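Local coordinates for hypothetical protein (Chromobacterium violaceum, PDB 2O3I) that is of unknown function but has the paired N- and C-terminal domains of the S-Me-THD-like (DUF917) family, at residues 168-173 against 185-190; 260-265 against 312-317; 294-299 against 303-308. The protein carries 2 engineered substitutions. All coordinates share one frame; numbering follows the deposited sequence.

In the fold
The three contacts divide by chemistry as well as by place. Interaction 1 is a buried strand-to-helix contact made of valine methyls and selenomethionine ends alone, beside the interface with the second subunit. Interactions 2 and 3 lie together in the antiparallel sheet, their centres about 9 Å apart, and both are only partly buried. Interaction 3 is a hairpin held by backbone hydrogen bonds and nested in the chain loop that interaction 2 closes with leucine and alanine side chains. The two meet where L313 N lies 2.7 Å from A304 O, a probable hydrogen bond. The centre of interaction 1 is about 31 Å from that of interaction 3, with no touch between them.

Interaction 1 of 3, residues 168-173 against 185-190; sequences LGVRMP and TVVEQM
V170 lays one methyl branch over two residues of helix 183-194, V187 and M190, and so shows how a helix can be joined by hydrocarbon and selenium alone to the outermost strand of this chain's sheet, which the second subunit continues. The branch is CG2, which stands beside the backbone N of V170 and opposite the carbonyl carbon. It comes within 3.9 Å of V187 CG2, and the two valines cross obliquely, each using the equivalent branch. V170 CG2 also lies 4.1 Å from M190 SE. Beyond CG the M190 chain is fully extended, with chi2 at 180°, which carries its selenium out from the helix to the strand.

Farther along the first segment, where the strand has given way to loop, M172 takes over. Its CB does not start toward the helix, but bends at both chi2 and chi3 (-65° and -78°) fold the selenomethionine end round to V186, and the two side chains meet tip to tip. M172 SE and M172 CE each lie 3.7 Å from V186 CG2, so the end of M172 lies against a single methyl.

Polar bonds lie nearby. T154 OG1 is hydrogen-bonded to V170 N, while E188, on another side of the helix, pairs with R192 and accepts a bond from L141 N. Residues 168-171 also form an antiparallel ladder with a strand of the second subunit, where M172 packs on L164 of that subunit and Q189 NE2 bonds to N197 OD1 of that subunit.

With no hydrogen bond between the segments and 246 Å² of surface buried, the contact rests on dispersion and the exclusion of water, so its fit probably depends on the shape of the branches and not on any directed bond.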
ATOM      1  N   LEU A 168       3.603  -7.160   3.849  1.00 25.53           N
ATOM      2  CA  LEU A 168       4.018  -5.786   4.055  1.00 26.06           C
ATOM      3  C   LEU A 168       4.996  -5.683   5.218  1.00 25.70           C
ATOM      4  O   LEU A 168       4.736  -6.189   6.306  1.00 27.38           O
ATOM      5  CB  LEU A 168       2.783  -4.916   4.308  1.00 25.50           C
ATOM      6  CG  LEU A 168       2.857  -3.388   4.220  1.00 27.71           C
ATOM      7  CD1 LEU A 168       3.507  -2.831   5.451  1.00 29.46           C
ATOM      8  CD2 LEU A 168       3.597  -2.963   2.964  1.00 27.76           C
ATOM      9  N   GLY A 169       6.132  -5.040   4.966  1.00 25.80           N
ATOM     10  CA  GLY A 169       7.139  -4.848   5.995  1.00 22.96           C
ATOM     11  C   GLY A 169       7.375  -3.360   6.166  1.00 22.87           C
ATOM     12  O   GLY A 169       7.474  -2.636   5.177  1.00 23.46           O
ATOM     13  N   VAL A 170       7.443  -2.890   7.408  1.00 23.13           N
ATOM     14  CA  VAL A 170       7.677  -1.470   7.669  1.00 25.07           C
ATOM     15  C   VAL A 170       8.777  -1.215   8.695  1.00 27.46           C
ATOM     16  O   VAL A 170       8.759  -1.757   9.804  1.00 28.83           O
ATOM     17  CB  VAL A 170       6.399  -0.751   8.169  1.00 22.53           C
ATOM     18  CG1 VAL A 170       6.727   0.686   8.553  1.00 25.28           C
ATOM     19  CG2 VAL A 170       5.334  -0.757   7.086  1.00 22.76           C
ATOM     20  N   ARG A 171       9.728  -0.373   8.306  1.00 29.14           N
ATOM     21  CA  ARG A 171      10.831   0.024   9.169  1.00 32.64           C
ATOM     22  C   ARG A 171      10.786   1.550   9.268  1.00 34.55           C
ATOM     23  O   ARG A 171      11.005   2.261   8.284  1.00 32.18           O
ATOM     24  CB  ARG A 171      12.175  -0.438   8.585  1.00 30.78           C
HETATM   25  N   MSE A 172      10.472   2.043  10.460  1.00 38.55           N
HETATM   26  CA  MSE A 172      10.391   3.476  10.701  1.00 43.08           C
HETATM   27  C   MSE A 172      11.787   4.071  10.788  1.00 45.48           C
HETATM   28  O   MSE A 172      12.746   3.387  11.146  1.00 44.97           O
HETATM   29  CB  MSE A 172       9.661   3.752  12.017  1.00 44.55           C
HETATM   30  CG  MSE A 172       8.213   3.329  12.043  1.00 48.45           C
HETATM   31 SE   MSE A 172       7.156   4.340  10.793  1.00 56.66          SE
HETATM   32  CE  MSE A 172       6.974   5.984  11.801  1.00 55.60           C
ATOM     33  N   PRO A 173      11.927   5.354  10.440  1.00 48.41           N
ATOM     34  CA  PRO A 173      13.257   5.955  10.529  1.00 51.26           C
ATOM     35  C   PRO A 173      13.456   6.362  11.993  1.00 53.94           C
ATOM     36  O   PRO A 173      12.488   6.448  12.751  1.00 51.33           O
ATOM     37  CB  PRO A 173      13.147   7.158   9.597  1.00 50.48           C
ATOM     38  CG  PRO A 173      11.736   7.600   9.816  1.00 49.26           C
ATOM     39  CD  PRO A 173      10.965   6.284   9.818  1.00 49.18           C
ATOM     40  N   THR A 185       0.167   2.787  13.592  1.00 32.86           N
ATOM     41  CA  THR A 185      -0.686   3.675  12.809  1.00 33.66           C
ATOM     42  C   THR A 185      -0.241   3.670  11.346  1.00 32.84           C
ATOM     43  O   THR A 185      -1.065   3.543  10.439  1.00 32.56           O
ATOM     44  CB  THR A 185      -0.636   5.135  13.356  1.00 35.57           C
ATOM     45  OG1 THR A 185      -1.161   5.168  14.691  1.00 38.65           O
ATOM     46  CG2 THR A 185      -1.466   6.071  12.481  1.00 35.78           C
ATOM     47  N   VAL A 186       1.065   3.801  11.126  1.00 31.42           N
ATOM     48  CA  VAL A 186       1.618   3.813   9.777  1.00 30.76           C
ATOM     49  C   VAL A 186       1.267   2.524   9.042  1.00 30.42           C
ATOM     50  O   VAL A 186       0.818   2.551   7.894  1.00 31.54           O
ATOM     51  CB  VAL A 186       3.161   3.971   9.802  1.00 31.56           C
ATOM     52  CG1 VAL A 186       3.692   4.087   8.380  1.00 32.62           C
ATOM     53  CG2 VAL A 186       3.554   5.200  10.617  1.00 32.24           C
ATOM     54  N   VAL A 187       1.475   1.393   9.707  1.00 29.13           N
ATOM     55  CA  VAL A 187       1.172   0.104   9.108  1.00 28.50           C
ATOM     56  C   VAL A 187      -0.299   0.036   8.716  1.00 29.04           C
ATOM     57  O   VAL A 187      -0.637  -0.393   7.618  1.00 28.26           O
ATOM     58  CB  VAL A 187       1.510  -1.048  10.082  1.00 28.79           C
ATOM     59  CG1 VAL A 187       0.857  -2.347   9.621  1.00 24.61           C
ATOM     60  CG2 VAL A 187       3.021  -1.210  10.165  1.00 23.68           C
ATOM     61  N   GLU A 188      -1.171   0.474   9.615  1.00 29.11           N
ATOM     62  CA  GLU A 188      -2.598   0.453   9.341  1.00 31.30           C
ATOM     63  C   GLU A 188      -2.936   1.379   8.172  1.00 31.51           C
ATOM     64  O   GLU A 188      -3.800   1.072   7.352  1.00 29.51           O
ATOM     65  CB  GLU A 188      -3.368   0.883  10.582  1.00 33.30           C
ATOM     66  CG  GLU A 188      -4.866   0.755  10.457  1.00 35.82           C
ATOM     67  CD  GLU A 188      -5.574   1.239  11.700  1.00 38.06           C
ATOM     68  OE1 GLU A 188      -5.452   2.440  12.015  1.00 41.41           O
ATOM     69  OE2 GLU A 188      -6.241   0.423  12.366  1.00 39.43           O
ATOM     70  N   GLN A 189      -2.251   2.514   8.106  1.00 33.00           N
ATOM     71  CA  GLN A 189      -2.471   3.483   7.037  1.00 34.72           C
ATOM     72  C   GLN A 189      -2.112   2.910   5.677  1.00 33.98           C
ATOM     73  O   GLN A 189      -2.650   3.325   4.659  1.00 32.57           O
ATOM     74  CB  GLN A 189      -1.644   4.741   7.284  1.00 34.98           C
ATOM     75  CG  GLN A 189      -2.182   5.625   8.386  1.00 38.27           C
ATOM     76  CD  GLN A 189      -1.258   6.779   8.696  1.00 38.72           C
ATOM     77  OE1 GLN A 189      -1.542   7.594   9.571  1.00 42.69           O
ATOM     78  NE2 GLN A 189      -0.143   6.854   7.983  1.00 39.49           N
HETATM   79  N   MSE A 190      -1.198   1.950   5.663  1.00 36.12           N
HETATM   80  CA  MSE A 190      -0.772   1.341   4.413  1.00 37.99           C
HETATM   81  C   MSE A 190      -1.528   0.064   4.062  1.00 38.64           C
HETATM   82  O   MSE A 190      -1.690  -0.262   2.884  1.00 38.22           O
HETATM   83  CB  MSE A 190       0.724   1.060   4.464  1.00 37.82           C
HETATM   84  CG  MSE A 190       1.550   2.313   4.637  1.00 40.69           C
HETATM   85 SE   MSE A 190       3.427   1.931   4.712  1.00 43.78          SE
HETATM   86  CE  MSE A 190       4.106   3.739   4.833  1.00 42.28           C
TER

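Interaction 2 of 3, residues 260-265 against 312-317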
ATOM      1  N   LYS A 260     -21.962   0.942  34.261  1.00 39.83           N
ATOM      2  CA  LYS A 260     -22.778   2.076  34.665  1.00 40.73           C
ATOM      3  C   LYS A 260     -23.876   2.366  33.645  1.00 39.12           C
ATOM      4  O   LYS A 260     -23.631   2.347  32.437  1.00 39.41           O
ATOM      5  CB  LYS A 260     -21.905   3.320  34.850  1.00 42.15           C
ATOM      6  CG  LYS A 260     -22.678   4.520  35.368  1.00 45.88           C
ATOM      7  CD  LYS A 260     -21.804   5.760  35.497  1.00 49.75           C
ATOM      8  CE  LYS A 260     -22.635   6.960  35.941  1.00 49.42           C
ATOM      9  NZ  LYS A 260     -21.837   8.217  35.968  1.00 52.79           N
ATOM     10  N   LEU A 261     -25.085   2.615  34.136  1.00 37.08           N
ATOM     11  CA  LEU A 261     -26.207   2.933  33.259  1.00 37.00           C
ATOM     12  C   LEU A 261     -26.041   4.405  32.883  1.00 36.86           C
ATOM     13  O   LEU A 261     -26.224   5.291  33.717  1.00 36.16           O
ATOM     14  CB  LEU A 261     -27.540   2.748  33.992  1.00 37.60           C
ATOM     15  CG  LEU A 261     -28.806   2.367  33.210  1.00 39.29           C
ATOM     16  CD1 LEU A 261     -30.002   2.564  34.120  1.00 39.47           C
ATOM     17  CD2 LEU A 261     -28.969   3.199  31.960  1.00 40.60           C
ATOM     18  N   LEU A 262     -25.681   4.666  31.633  1.00 36.08           N
ATOM     19  CA  LEU A 262     -25.494   6.035  31.182  1.00 35.18           C
ATOM     20  C   LEU A 262     -26.793   6.712  30.783  1.00 35.86           C
ATOM     21  O   LEU A 262     -26.978   7.900  31.033  1.00 36.26           O
ATOM     22  CB  LEU A 262     -24.552   6.083  29.984  1.00 31.34           C
ATOM     23  CG  LEU A 262     -23.139   5.544  30.129  1.00 30.81           C
ATOM     24  CD1 LEU A 262     -22.425   5.736  28.801  1.00 30.45           C
ATOM     25  CD2 LEU A 262     -22.407   6.265  31.248  1.00 28.53           C
ATOM     26  N   PHE A 263     -27.700   5.962  30.166  1.00 36.79           N
ATOM     27  CA  PHE A 263     -28.941   6.565  29.704  1.00 37.99           C
ATOM     28  C   PHE A 263     -30.036   5.543  29.396  1.00 38.58           C
ATOM     29  O   PHE A 263     -29.754   4.402  29.022  1.00 36.62           O
ATOM     30  CB  PHE A 263     -28.613   7.399  28.457  1.00 38.60           C
ATOM     31  CG  PHE A 263     -29.758   8.210  27.924  1.00 40.39           C
ATOM     32  CD1 PHE A 263     -30.623   7.681  26.971  1.00 39.71           C
ATOM     33  CD2 PHE A 263     -29.939   9.529  28.337  1.00 40.31           C
ATOM     34  CE1 PHE A 263     -31.649   8.461  26.429  1.00 41.28           C
ATOM     35  CE2 PHE A 263     -30.960  10.315  27.805  1.00 40.98           C
ATOM     36  CZ  PHE A 263     -31.816   9.782  26.849  1.00 40.29           C
ATOM     37  N   GLY A 264     -31.284   5.967  29.567  1.00 40.76           N
ATOM     38  CA  GLY A 264     -32.422   5.107  29.285  1.00 43.25           C
ATOM     39  C   GLY A 264     -32.828   4.124  30.369  1.00 44.60           C
ATOM     40  O   GLY A 264     -32.515   4.329  31.542  1.00 44.69           O
ATOM     41  N   PRO A 265     -33.526   3.034  30.008  1.00 46.85           N
ATOM     42  CA  PRO A 265     -33.957   2.663  28.653  1.00 48.31           C
ATOM     43  C   PRO A 265     -34.862   3.692  27.979  1.00 48.25           C
ATOM     44  O   PRO A 265     -35.822   4.177  28.572  1.00 50.30           O
ATOM     45  CB  PRO A 265     -34.649   1.312  28.866  1.00 47.89           C
ATOM     46  CG  PRO A 265     -35.132   1.388  30.281  1.00 48.99           C
ATOM     47  CD  PRO A 265     -33.968   2.026  30.989  1.00 48.46           C
ATOM     48  N   PRO A 312     -19.069  14.927  28.433  1.00 35.09           N
ATOM     49  CA  PRO A 312     -19.689  13.685  27.956  1.00 33.76           C
ATOM     50  C   PRO A 312     -20.030  12.711  29.083  1.00 33.03           C
ATOM     51  O   PRO A 312     -19.414  12.740  30.150  1.00 32.91           O
ATOM     52  CB  PRO A 312     -18.641  13.129  26.995  1.00 33.71           C
ATOM     53  CG  PRO A 312     -17.362  13.592  27.591  1.00 34.10           C
ATOM     54  CD  PRO A 312     -17.665  15.018  27.993  1.00 35.45           C
ATOM     55  N   LEU A 313     -21.022  11.859  28.843  1.00 31.74           N
ATOM     56  CA  LEU A 313     -21.445  10.868  29.830  1.00 31.29           C
ATOM     57  C   LEU A 313     -20.360   9.816  30.024  1.00 30.35           C
ATOM     58  O   LEU A 313     -20.119   9.348  31.141  1.00 28.14           O
ATOM     59  CB  LEU A 313     -22.732  10.178  29.373  1.00 34.32           C
ATOM     60  CG  LEU A 313     -24.043  10.957  29.453  1.00 33.26           C
ATOM     61  CD1 LEU A 313     -25.121  10.193  28.713  1.00 34.35           C
ATOM     62  CD2 LEU A 313     -24.432  11.153  30.910  1.00 34.04           C
ATOM     63  N   ALA A 314     -19.717   9.442  28.922  1.00 27.95           N
ATOM     64  CA  ALA A 314     -18.650   8.452  28.953  1.00 29.87           C
ATOM     65  C   ALA A 314     -17.735   8.645  27.760  1.00 30.02           C
ATOM     66  O   ALA A 314     -18.112   9.254  26.761  1.00 29.69           O
ATOM     67  CB  ALA A 314     -19.226   7.035  28.948  1.00 27.81           C
ATOM     68  N   THR A 315     -16.531   8.104  27.867  1.00 30.60           N
ATOM     69  CA  THR A 315     -15.549   8.233  26.811  1.00 30.91           C
ATOM     70  C   THR A 315     -14.647   7.012  26.817  1.00 30.46           C
ATOM     71  O   THR A 315     -14.431   6.402  27.863  1.00 28.58           O
ATOM     72  CB  THR A 315     -14.698   9.499  27.047  1.00 33.14           C
ATOM     73  OG1 THR A 315     -15.523  10.657  26.886  1.00 38.13           O
ATOM     74  CG2 THR A 315     -13.543   9.569  26.089  1.00 35.01           C
ATOM     75  N   ALA A 316     -14.145   6.647  25.642  1.00 29.21           N
ATOM     76  CA  ALA A 316     -13.230   5.521  25.527  1.00 30.18           C
ATOM     77  C   ALA A 316     -12.012   5.955  26.333  1.00 28.21           C
ATOM     78  O   ALA A 316     -11.778   7.152  26.497  1.00 28.29           O
ATOM     79  CB  ALA A 316     -12.849   5.298  24.068  1.00 29.84           C
ATOM     80  N   PRO A 317     -11.197   5.005  26.814  1.00 27.55           N
ATOM     81  CA  PRO A 317     -11.262   3.545  26.691  1.00 26.98           C
ATOM     82  C   PRO A 317     -12.495   2.835  27.239  1.00 25.40           C
ATOM     83  O   PRO A 317     -12.728   1.677  26.917  1.00 25.83           O
ATOM     84  CB  PRO A 317      -9.980   3.090  27.383  1.00 26.44           C
ATOM     85  CG  PRO A 317      -9.809   4.115  28.464  1.00 26.69           C
ATOM     86  CD  PRO A 317     -10.089   5.400  27.707  1.00 27.19           C
TER
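A classic beta bulge, in which L262 and F263 both face V355 of strand 352-358, supplies one side of this contact; L313 and A314, near the start of segment 312-317, supply the other. The bulge is an example of an irregular strand that turns one side chain, L262, and marginally its neighbour F263, toward a third piece of chain. L262 reaches out with both ends of its isobutyl group. Its CG is set beside the backbone N, at chi1 -59°, and from there the branches fork over the methyl of A314. L262 CD1 stands 3.5 Å from A314 CB, closer than carbons usually come, while L262 CD2 is 4.0 Å from the same A314 CB, so the fork straddles it. L262 CD2 also approaches the backbone, 3.8 Å from L313 O.

L313 returns the gesture. Its CD1 lies 3.8 Å from L262 O, and its CD2 is only slightly farther from that oxygen, so L313 sets both methyls, and L262 only CD2, against the other's carbonyl oxygen. These are van der Waals contacts, as no hydrogen bond links the segments. L313 CD1 further meets the root of the L262 side chain, 4.3 Å from L262 CB. F263 adds little, its CB lying 4.5 Å from L313 CD1. Within the second segment T315 OG1 makes a weak hydrogen bond to A314 O, turning the threonine hydroxyl back on its own chain.

Around the contact, L262 is packed on V355 and A357 of strand 352-358 and on A304 of strand 301-306, and A314 likewise rests on A357. L313 lies against D306. Farther along, T315, A316 and P317 lean on L377, F373 and L370 of helix 367-379, so that the later part of segment 312-317 packs against that helix.

Interaction 3 of 3, residues 294-299 against 303-308; sequences TVLYQN and LAWDSA
Backbone hydrogen bonds dominate the pairing of T294, L296, L303 and W305, a compact example of an antiparallel beta hairpin. T294 and W305 form a hydrogen-bonded pair with both bonds nearly straight: 160° at the hydrogen from T294 N to W305 O, and 166° from W305 N to T294 O. L296 and L303 form the next such pair, but there the return bond, L303 N to L296 O, is weak at 3.4 Å. Between them V295 and A304 are a non-hydrogen-bonded pair, and A304 CA sends a CA-H toward T294 O at 3.3 Å.

Apolar contacts follow the faces. L296 CD1 comes up to the edge of the W305 indole near its plane, 4.0 Å from W305 CD1, while V295 and A304 share the other face.

One water gathers polar atoms at the hairpin's open end, donating to W305 O and bonding T294 OG1 at 2.6 Å and S307 OG. D306 OD1 closes an Asx turn with A308 N, while D306 OD2 pairs with R291.

Strand 292-297 lies between strands 283-287 and 301-306 in the sheet, V295 packs on I320 and Y322 of strand 319-324, and strand 301-306 is flanked on its other side by strand 314-315, which pairs with it antiparallel.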
ATOM      1  N   THR A 294     -26.621  11.087  22.593  1.00 35.52           N
ATOM      2  CA  THR A 294     -26.011  10.811  21.308  1.00 35.26           C
ATOM      3  C   THR A 294     -24.722  10.027  21.506  1.00 33.94           C
ATOM      4  O   THR A 294     -23.837  10.439  22.254  1.00 32.11           O
ATOM      5  CB  THR A 294     -25.701  12.115  20.557  1.00 35.36           C
ATOM      6  OG1 THR A 294     -26.869  12.949  20.558  1.00 35.40           O
ATOM      7  CG2 THR A 294     -25.293  11.819  19.121  1.00 32.60           C
ATOM      8  N   VAL A 295     -24.636   8.880  20.849  1.00 33.57           N
ATOM      9  CA  VAL A 295     -23.448   8.050  20.936  1.00 33.42           C
ATOM     10  C   VAL A 295     -22.695   8.211  19.614  1.00 34.53           C
ATOM     11  O   VAL A 295     -23.219   7.881  18.551  1.00 36.02           O
ATOM     12  CB  VAL A 295     -23.825   6.568  21.168  1.00 31.28           C
ATOM     13  CG1 VAL A 295     -22.571   5.701  21.207  1.00 27.92           C
ATOM     14  CG2 VAL A 295     -24.596   6.433  22.468  1.00 27.92           C
ATOM     15  N   LEU A 296     -21.479   8.743  19.683  1.00 35.41           N
ATOM     16  CA  LEU A 296     -20.679   8.954  18.483  1.00 36.89           C
ATOM     17  C   LEU A 296     -19.794   7.749  18.211  1.00 38.34           C
ATOM     18  O   LEU A 296     -19.178   7.198  19.130  1.00 39.37           O
ATOM     19  CB  LEU A 296     -19.815  10.205  18.640  1.00 39.25           C
ATOM     20  CG  LEU A 296     -20.526  11.500  19.047  1.00 41.69           C
ATOM     21  CD1 LEU A 296     -19.495  12.620  19.132  1.00 42.16           C
ATOM     22  CD2 LEU A 296     -21.622  11.849  18.045  1.00 41.31           C
ATOM     23  N   TYR A 297     -19.715   7.344  16.947  1.00 37.87           N
ATOM     24  CA  TYR A 297     -18.904   6.188  16.596  1.00 38.76           C
ATOM     25  C   TYR A 297     -18.233   6.280  15.233  1.00 40.00           C
ATOM     26  O   TYR A 297     -18.728   6.948  14.329  1.00 40.74           O
ATOM     27  CB  TYR A 297     -19.766   4.924  16.617  1.00 37.13           C
ATOM     28  CG  TYR A 297     -20.806   4.861  15.512  1.00 38.02           C
ATOM     29  CD1 TYR A 297     -22.059   5.467  15.661  1.00 38.59           C
ATOM     30  CD2 TYR A 297     -20.535   4.202  14.312  1.00 37.49           C
ATOM     31  CE1 TYR A 297     -23.017   5.414  14.638  1.00 38.54           C
ATOM     32  CE2 TYR A 297     -21.480   4.144  13.285  1.00 38.80           C
ATOM     33  CZ  TYR A 297     -22.716   4.753  13.454  1.00 39.97           C
ATOM     34  OH  TYR A 297     -23.640   4.709  12.436  1.00 39.09           O
ATOM     35  N   GLN A 298     -17.091   5.614  15.105  1.00 41.74           N
ATOM     36  CA  GLN A 298     -16.381   5.537  13.834  1.00 43.43           C
ATOM     37  C   GLN A 298     -16.993   4.218  13.359  1.00 43.34           C
ATOM     38  O   GLN A 298     -17.719   4.162  12.363  1.00 45.87           O
ATOM     39  CB  GLN A 298     -14.890   5.392  14.071  1.00 44.35           C
ATOM     40  N   ASN A 299     -16.688   3.168  14.109  1.00 40.79           N
ATOM     41  CA  ASN A 299     -17.244   1.833  13.909  1.00 38.87           C
ATOM     42  C   ASN A 299     -17.643   1.548  15.346  1.00 36.07           C
ATOM     43  O   ASN A 299     -18.801   1.261  15.659  1.00 34.97           O
ATOM     44  CB  ASN A 299     -16.185   0.823  13.462  1.00 41.73           C
ATOM     45  CG  ASN A 299     -15.961   0.833  11.962  1.00 45.25           C
ATOM     46  OD1 ASN A 299     -16.915   0.824  11.182  1.00 47.87           O
ATOM     47  ND2 ASN A 299     -14.697   0.834  11.548  1.00 45.23           N
ATOM     48  N   LEU A 303     -17.936   7.969  22.248  1.00 28.47           N
ATOM     49  CA  LEU A 303     -18.451   8.971  23.165  1.00 30.65           C
ATOM     50  C   LEU A 303     -19.969   8.909  23.281  1.00 32.10           C
ATOM     51  O   LEU A 303     -20.660   8.470  22.360  1.00 31.50           O
ATOM     52  CB  LEU A 303     -18.068  10.378  22.709  1.00 34.39           C
ATOM     53  CG  LEU A 303     -16.602  10.740  22.491  1.00 37.37           C
ATOM     54  CD1 LEU A 303     -16.168  10.333  21.089  1.00 37.74           C
ATOM     55  CD2 LEU A 303     -16.443  12.244  22.669  1.00 38.29           C
ATOM     56  N   ALA A 304     -20.470   9.355  24.427  1.00 33.43           N
ATOM     57  CA  ALA A 304     -21.899   9.408  24.697  1.00 35.76           C
ATOM     58  C   ALA A 304     -22.176  10.804  25.253  1.00 36.67           C
ATOM     59  O   ALA A 304     -21.605  11.203  26.273  1.00 35.58           O
ATOM     60  CB  ALA A 304     -22.295   8.336  25.713  1.00 37.43           C
ATOM     61  N   TRP A 305     -23.045  11.545  24.572  1.00 36.96           N
ATOM     62  CA  TRP A 305     -23.378  12.903  24.981  1.00 37.55           C
ATOM     63  C   TRP A 305     -24.826  13.110  25.385  1.00 38.10           C
ATOM     64  O   TRP A 305     -25.745  12.675  24.692  1.00 37.97           O
ATOM     65  CB  TRP A 305     -23.080  13.902  23.856  1.00 38.04           C
ATOM     66  CG  TRP A 305     -21.639  14.271  23.661  1.00 37.61           C
ATOM     67  CD1 TRP A 305     -20.763  13.735  22.755  1.00 37.28           C
ATOM     68  CD2 TRP A 305     -20.919  15.294  24.360  1.00 37.05           C
ATOM     69  NE1 TRP A 305     -19.543  14.366  22.847  1.00 38.08           N
ATOM     70  CE2 TRP A 305     -19.611  15.326  23.824  1.00 37.59           C
ATOM     71  CE3 TRP A 305     -21.252  16.190  25.386  1.00 36.06           C
ATOM     72  CZ2 TRP A 305     -18.636  16.219  24.283  1.00 36.49           C
ATOM     73  CZ3 TRP A 305     -20.283  17.077  25.841  1.00 34.88           C
ATOM     74  CH2 TRP A 305     -18.990  17.084  25.289  1.00 34.51           C
ATOM     75  N   ASP A 306     -25.014  13.787  26.514  1.00 38.90           N
ATOM     76  CA  ASP A 306     -26.342  14.135  26.998  1.00 39.85           C
ATOM     77  C   ASP A 306     -26.474  15.615  26.646  1.00 39.15           C
ATOM     78  O   ASP A 306     -25.675  16.434  27.093  1.00 38.68           O
ATOM     79  CB  ASP A 306     -26.451  13.960  28.516  1.00 41.36           C
ATOM     80  CG  ASP A 306     -27.824  14.352  29.051  1.00 43.76           C
ATOM     81  OD1 ASP A 306     -28.292  15.472  28.746  1.00 44.42           O
ATOM     82  OD2 ASP A 306     -28.436  13.542  29.781  1.00 46.08           O
ATOM     83  N   SER A 307     -27.472  15.943  25.837  1.00 38.55           N
ATOM     84  CA  SER A 307     -27.719  17.314  25.401  1.00 37.66           C
ATOM     85  C   SER A 307     -27.621  18.359  26.507  1.00 36.92           C
ATOM     86  O   SER A 307     -27.133  19.463  26.280  1.00 38.16           O
ATOM     87  CB  SER A 307     -29.108  17.408  24.771  1.00 37.49           C
ATOM     88  OG  SER A 307     -29.319  16.352  23.857  1.00 39.58           O
ATOM     89  N   ALA A 308     -28.085  18.009  27.699  1.00 35.23           N
ATOM     90  CA  ALA A 308     -28.083  18.943  28.818  1.00 35.82           C
ATOM     91  C   ALA A 308     -26.765  19.104  29.577  1.00 34.47           C
ATOM     92  O   ALA A 308     -26.686  19.906  30.502  1.00 33.32           O
ATOM     93  CB  ALA A 308     -29.201  18.561  29.800  1.00 34.83           C
TER
HETATM   94  O   HOH W   1     -27.185  14.442  22.718  1.00 31.41           O